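Haloacid dehalogenase-like hydrolase (Salmonella enterica subsp. enterica serovar Typhi, PDB 4EZE) probably hydrolyses O-phosphoserine to serine and phosphate, the last step of serine biosynthesis, as a magnesium-dependent phosphatase of the HAD superfamily. Local coordinates at residues 160-171 / 226-237. Sequence-based numbering, arbitrary orientation.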
loop_
_atom_site.group_PDB
_atom_site.type_symbol
_atom_site.label_atom_id
_atom_site.label_comp_id
_atom_site.label_asym_id
_atom_site.label_seq_id
_atom_site.Cartn_x
_atom_site.Cartn_y
_atom_site.Cartn_z
ATOM N N ILE A 160 -1.366 15.200 -17.762
ATOM C CA ILE A 160 -2.745 15.097 -18.208
ATOM C C ILE A 160 -2.951 15.942 -19.467
ATOM O O ILE A 160 -3.654 15.526 -20.394
ATOM C CB ILE A 160 -3.728 15.554 -17.107
ATOM C CG1 ILE A 160 -3.793 14.505 -16.007
ATOM C CG2 ILE A 160 -5.096 15.856 -17.703
ATOM C CD1 ILE A 160 -3.827 13.075 -16.485
ATOM N N GLY A 161 -2.321 17.120 -19.499
ATOM C CA GLY A 161 -2.392 17.997 -20.673
ATOM C C GLY A 161 -1.872 17.310 -21.927
ATOM O O GLY A 161 -2.329 17.600 -23.029
ATOM N N MET A 162 -0.915 16.398 -21.756
ATOM C CA MET A 162 -0.286 15.700 -22.882
ATOM C C MET A 162 -1.223 14.675 -23.454
ATOM O O MET A 162 -1.000 14.177 -24.545
ATOM C CB MET A 162 0.981 14.958 -22.450
ATOM C CG MET A 162 2.153 15.842 -22.032
ATOM S SD MET A 162 2.983 16.563 -23.458
ATOM C CE MET A 162 3.377 15.090 -24.400
ATOM N N LEU A 163 -2.274 14.356 -22.712
ATOM C CA LEU A 163 -3.164 13.271 -23.094
ATOM C C LEU A 163 -4.503 13.756 -23.652
ATOM O O LEU A 163 -5.403 12.953 -23.950
ATOM C CB LEU A 163 -3.412 12.369 -21.883
ATOM C CG LEU A 163 -2.169 11.815 -21.190
ATOM C CD1 LEU A 163 -2.589 10.944 -20.012
ATOM C CD2 LEU A 163 -1.302 11.025 -22.164
ATOM N N LYS A 164 -4.644 15.069 -23.775
ATOM C CA LYS A 164 -5.878 15.644 -24.255
ATOM C C LYS A 164 -6.309 14.984 -25.558
ATOM O O LYS A 164 -5.495 14.767 -26.447
ATOM C CB LYS A 164 -5.685 17.135 -24.478
ATOM C CG LYS A 164 -7.002 17.884 -24.602
ATOM C CD LYS A 164 -6.778 19.336 -24.993
ATOM C CE LYS A 164 -8.069 20.004 -25.459
ATOM N NZ LYS A 164 -7.820 21.367 -26.020
ATOM N N GLY A 165 -7.590 14.684 -25.689
ATOM C CA GLY A 165 -8.074 13.969 -26.879
ATOM C C GLY A 165 -8.033 12.433 -26.860
ATOM O O GLY A 165 -8.535 11.794 -27.781
ATOM N N THR A 166 -7.463 11.816 -25.829
ATOM C CA THR A 166 -7.437 10.351 -25.784
ATOM C C THR A 166 -8.846 9.804 -25.651
ATOM O O THR A 166 -9.617 10.249 -24.804
ATOM C CB THR A 166 -6.611 9.835 -24.600
ATOM O OG1 THR A 166 -5.291 10.379 -24.652
ATOM C CG2 THR A 166 -6.539 8.333 -24.622
ATOM N N PRO A 167 -9.203 8.852 -26.513
ATOM C CA PRO A 167 -10.544 8.253 -26.545
ATOM C C PRO A 167 -10.826 7.383 -25.321
ATOM O O PRO A 167 -9.955 6.620 -24.870
ATOM C CB PRO A 167 -10.526 7.360 -27.801
ATOM C CG PRO A 167 -9.266 7.695 -28.532
ATOM C CD PRO A 167 -8.310 8.333 -27.561
ATOM N N LYS A 168 -12.047 7.484 -24.804
ATOM C CA LYS A 168 -12.479 6.669 -23.668
ATOM C C LYS A 168 -12.040 5.217 -23.848
ATOM O O LYS A 168 -11.671 4.536 -22.890
ATOM C CB LYS A 168 -14.006 6.756 -23.513
ATOM C CG LYS A 168 -14.545 6.400 -22.129
ATOM C CD LYS A 168 -15.719 7.289 -21.739
ATOM C CE LYS A 168 -17.052 6.733 -22.210
ATOM N NZ LYS A 168 -17.667 5.849 -21.182
ATOM N N ALA A 169 -12.067 4.749 -25.089
ATOM C CA ALA A 169 -11.831 3.341 -25.376
ATOM C C ALA A 169 -10.362 2.928 -25.206
ATOM O O ALA A 169 -10.061 1.789 -24.841
ATOM C CB ALA A 169 -12.327 3.010 -26.781
ATOM N N VAL A 170 -9.449 3.838 -25.508
ATOM C CA VAL A 170 -8.038 3.573 -25.312
ATOM C C VAL A 170 -7.766 3.445 -23.800
ATOM O O VAL A 170 -7.129 2.488 -23.335
ATOM C CB VAL A 170 -7.193 4.706 -25.921
ATOM C CG1 VAL A 170 -5.732 4.594 -25.502
ATOM C CG2 VAL A 170 -7.331 4.684 -27.434
ATOM N N LEU A 171 -8.285 4.412 -23.049
ATOM C CA LEU A 171 -8.196 4.439 -21.599
ATOM C C LEU A 171 -8.771 3.175 -20.968
ATOM O O LEU A 171 -8.153 2.562 -20.087
ATOM C CB LEU A 171 -8.961 5.641 -21.076
ATOM C CG LEU A 171 -8.404 7.013 -21.421
ATOM C CD1 LEU A 171 -9.427 8.068 -21.023
ATOM C CD2 LEU A 171 -7.086 7.263 -20.701
ATOM N N VAL A 226 -10.698 13.896 -14.065
ATOM C CA VAL A 226 -10.477 14.584 -15.342
ATOM C C VAL A 226 -11.662 14.298 -16.239
ATOM O O VAL A 226 -11.957 13.139 -16.530
ATOM C CB VAL A 226 -9.177 14.140 -15.997
ATOM C CG1 VAL A 226 -8.967 14.903 -17.306
ATOM C CG2 VAL A 226 -8.025 14.381 -15.019
ATOM N N GLU A 227 -12.373 15.352 -16.629
ATOM C CA GLU A 227 -13.624 15.181 -17.346
ATOM C C GLU A 227 -13.384 14.545 -18.706
ATOM O O GLU A 227 -12.382 14.799 -19.357
ATOM C CB GLU A 227 -14.322 16.526 -17.538
ATOM C CG GLU A 227 -15.599 16.414 -18.358
ATOM C CD GLU A 227 -16.063 17.753 -18.918
ATOM O OE1 GLU A 227 -15.270 18.717 -18.948
ATOM O OE2 GLU A 227 -17.228 17.837 -19.340
ATOM N N ILE A 228 -14.320 13.715 -19.118
ATOM C CA ILE A 228 -14.321 13.134 -20.441
ATOM C C ILE A 228 -15.587 13.613 -21.113
ATOM O O ILE A 228 -16.683 13.448 -20.578
ATOM C CB ILE A 228 -14.374 11.604 -20.383
ATOM C CG1 ILE A 228 -12.986 11.035 -20.094
ATOM C CG2 ILE A 228 -14.958 11.051 -21.676
ATOM C CD1 ILE A 228 -13.011 9.601 -19.594
ATOM N N ARG A 229 -15.429 14.222 -22.279
ATOM C CA ARG A 229 -16.550 14.792 -23.004
ATOM C C ARG A 229 -16.468 14.412 -24.483
ATOM O O ARG A 229 -15.375 14.404 -25.067
ATOM C CB ARG A 229 -16.559 16.310 -22.845
ATOM C CG ARG A 229 -17.943 16.908 -23.045
ATOM C CD ARG A 229 -17.885 18.414 -23.155
ATOM N NE ARG A 229 -16.925 19.006 -22.220
ATOM C CZ ARG A 229 -16.765 20.316 -22.044
ATOM N NH1 ARG A 229 -17.499 21.178 -22.736
ATOM N NH2 ARG A 229 -15.873 20.770 -21.173
ATOM N N ASP A 230 -17.621 14.107 -25.079
ATOM C CA ASP A 230 -17.691 13.584 -26.460
ATOM C C ASP A 230 -16.780 12.405 -26.566
ATOM O O ASP A 230 -16.127 12.206 -27.588
ATOM C CB ASP A 230 -17.262 14.642 -27.494
ATOM C CG ASP A 230 -18.055 15.916 -27.361
ATOM O OD1 ASP A 230 -19.280 15.799 -27.153
ATOM O OD2 ASP A 230 -17.462 17.025 -27.429
ATOM N N ASN A 231 -16.697 11.650 -25.482
ATOM C CA ASN A 231 -15.910 10.429 -25.484
ATOM C C ASN A 231 -14.401 10.576 -25.612
ATOM O O ASN A 231 -13.693 9.596 -25.887
ATOM C CB ASN A 231 -16.473 9.474 -26.520
ATOM C CG ASN A 231 -17.727 8.790 -26.020
ATOM O OD1 ASN A 231 -18.823 9.044 -26.518
ATOM N ND2 ASN A 231 -17.578 7.955 -24.990
ATOM N N VAL A 232 -13.881 11.777 -25.395
ATOM C CA VAL A 232 -12.430 11.890 -25.353
ATOM C C VAL A 232 -12.020 12.645 -24.104
ATOM O O VAL A 232 -12.769 13.480 -23.589
ATOM C CB VAL A 232 -11.815 12.530 -26.629
ATOM C CG1 VAL A 232 -11.847 11.543 -27.791
ATOM C CG2 VAL A 232 -12.512 13.831 -26.997
ATOM N N LEU A 233 -10.837 12.320 -23.601
ATOM C CA LEU A 233 -10.289 13.001 -22.428
ATOM C C LEU A 233 -10.183 14.501 -22.653
ATOM O O LEU A 233 -9.627 14.937 -23.651
ATOM C CB LEU A 233 -8.902 12.438 -22.087
ATOM C CG LEU A 233 -8.397 12.742 -20.675
ATOM C CD1 LEU A 233 -9.258 11.966 -19.687
ATOM C CD2 LEU A 233 -6.930 12.369 -20.513
ATOM N N THR A 234 -10.725 15.296 -21.729
ATOM C CA THR A 234 -10.502 16.734 -21.750
ATOM C C THR A 234 -9.290 17.011 -20.875
ATOM O O THR A 234 -8.661 16.086 -20.385
ATOM C CB THR A 234 -11.687 17.514 -21.129
ATOM O OG1 THR A 234 -11.841 17.119 -19.761
ATOM C CG2 THR A 234 -12.997 17.241 -21.885
ATOM N N ASP A 235 -8.984 18.286 -20.662
ATOM C CA ASP A 235 -8.034 18.699 -19.637
ATOM C C ASP A 235 -8.778 19.455 -18.537
ATOM O O ASP A 235 -8.186 20.307 -17.868
ATOM C CB ASP A 235 -6.991 19.648 -20.224
ATOM C CG ASP A 235 -7.618 20.947 -20.735
ATOM O OD1 ASP A 235 -8.834 21.138 -20.529
ATOM O OD2 ASP A 235 -6.903 21.775 -21.331
ATOM N N ASN A 236 -10.076 19.194 -18.372
ATOM C CA ASN A 236 -10.809 19.778 -17.257
ATOM C C ASN A 236 -10.586 18.935 -16.004
ATOM O O ASN A 236 -11.248 17.910 -15.786
ATOM C CB ASN A 236 -12.300 19.937 -17.598
ATOM C CG ASN A 236 -12.525 20.781 -18.842
ATOM O OD1 ASN A 236 -11.698 21.635 -19.194
ATOM N ND2 ASN A 236 -13.637 20.533 -19.530
ATOM N N ILE A 237 -9.619 19.363 -15.206
ATOM C CA ILE A 237 -9.261 18.669 -13.995
ATOM C C ILE A 237 -10.034 19.290 -12.815
ATOM O O ILE A 237 -9.975 20.494 -12.601
ATOM C CB ILE A 237 -7.741 18.781 -13.738
ATOM C CG1 ILE A 237 -6.942 18.181 -14.897
ATOM C CG2 ILE A 237 -7.343 18.043 -12.462
ATOM C CD1 ILE A 237 -5.451 18.272 -14.680
HETATM O O HOH W 1 -5.946 16.552 -21.081
#
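T166 O receives the backbone N of L233 at 2.7 Å, with an N-H...O angle of 172°, and the CA of V232 accompanies that bond with a CA-H...O contact of 3.3 Å to the same oxygen. Together with K168 N, in the first turn of its helix, giving to N231 O at 2.9 Å, the L233 bond flanks P167 and V232 and makes them a single antiparallel, non-hydrogen-bonded bridge. Here the loop joining helices 152-161 and 168-176 runs beside the second strand of a beta hairpin (226-229 and 232-237, joined by a type I' turn). G165 N, giving to L233 O, extends the pairing. Further along, one water donates to both I160 O and T234 O, linking I160 of helix 152-161 to the strand. L163 O closes the type II turn to T166, accepting both T166 N and T166 OG1.

L233 lies between L163 of the loop and L171 of helix 168-176. With CG trans to its own N (chi1 -162°), it carries its two methyls toward them: CD2 meets L163 CB at 3.8 Å, while CD1 meets L171 CD1, the two leucines crossing nearly at right angles. The hairpin, which follows core strand 220-224, thus meets the helical cap of this HAD enzyme through L163 and L171, both backed by I128 of helix 124-131; I207 of helix 206-216 touches L171 and I228 from the core side. L171 and I228 meet tip to tip through their CD1 atoms. At the other end, I160 turns CG2 into the angle between two hairpin residues, V226 CG1 at 4.0 Å and I237 CD1 at 3.9 Å.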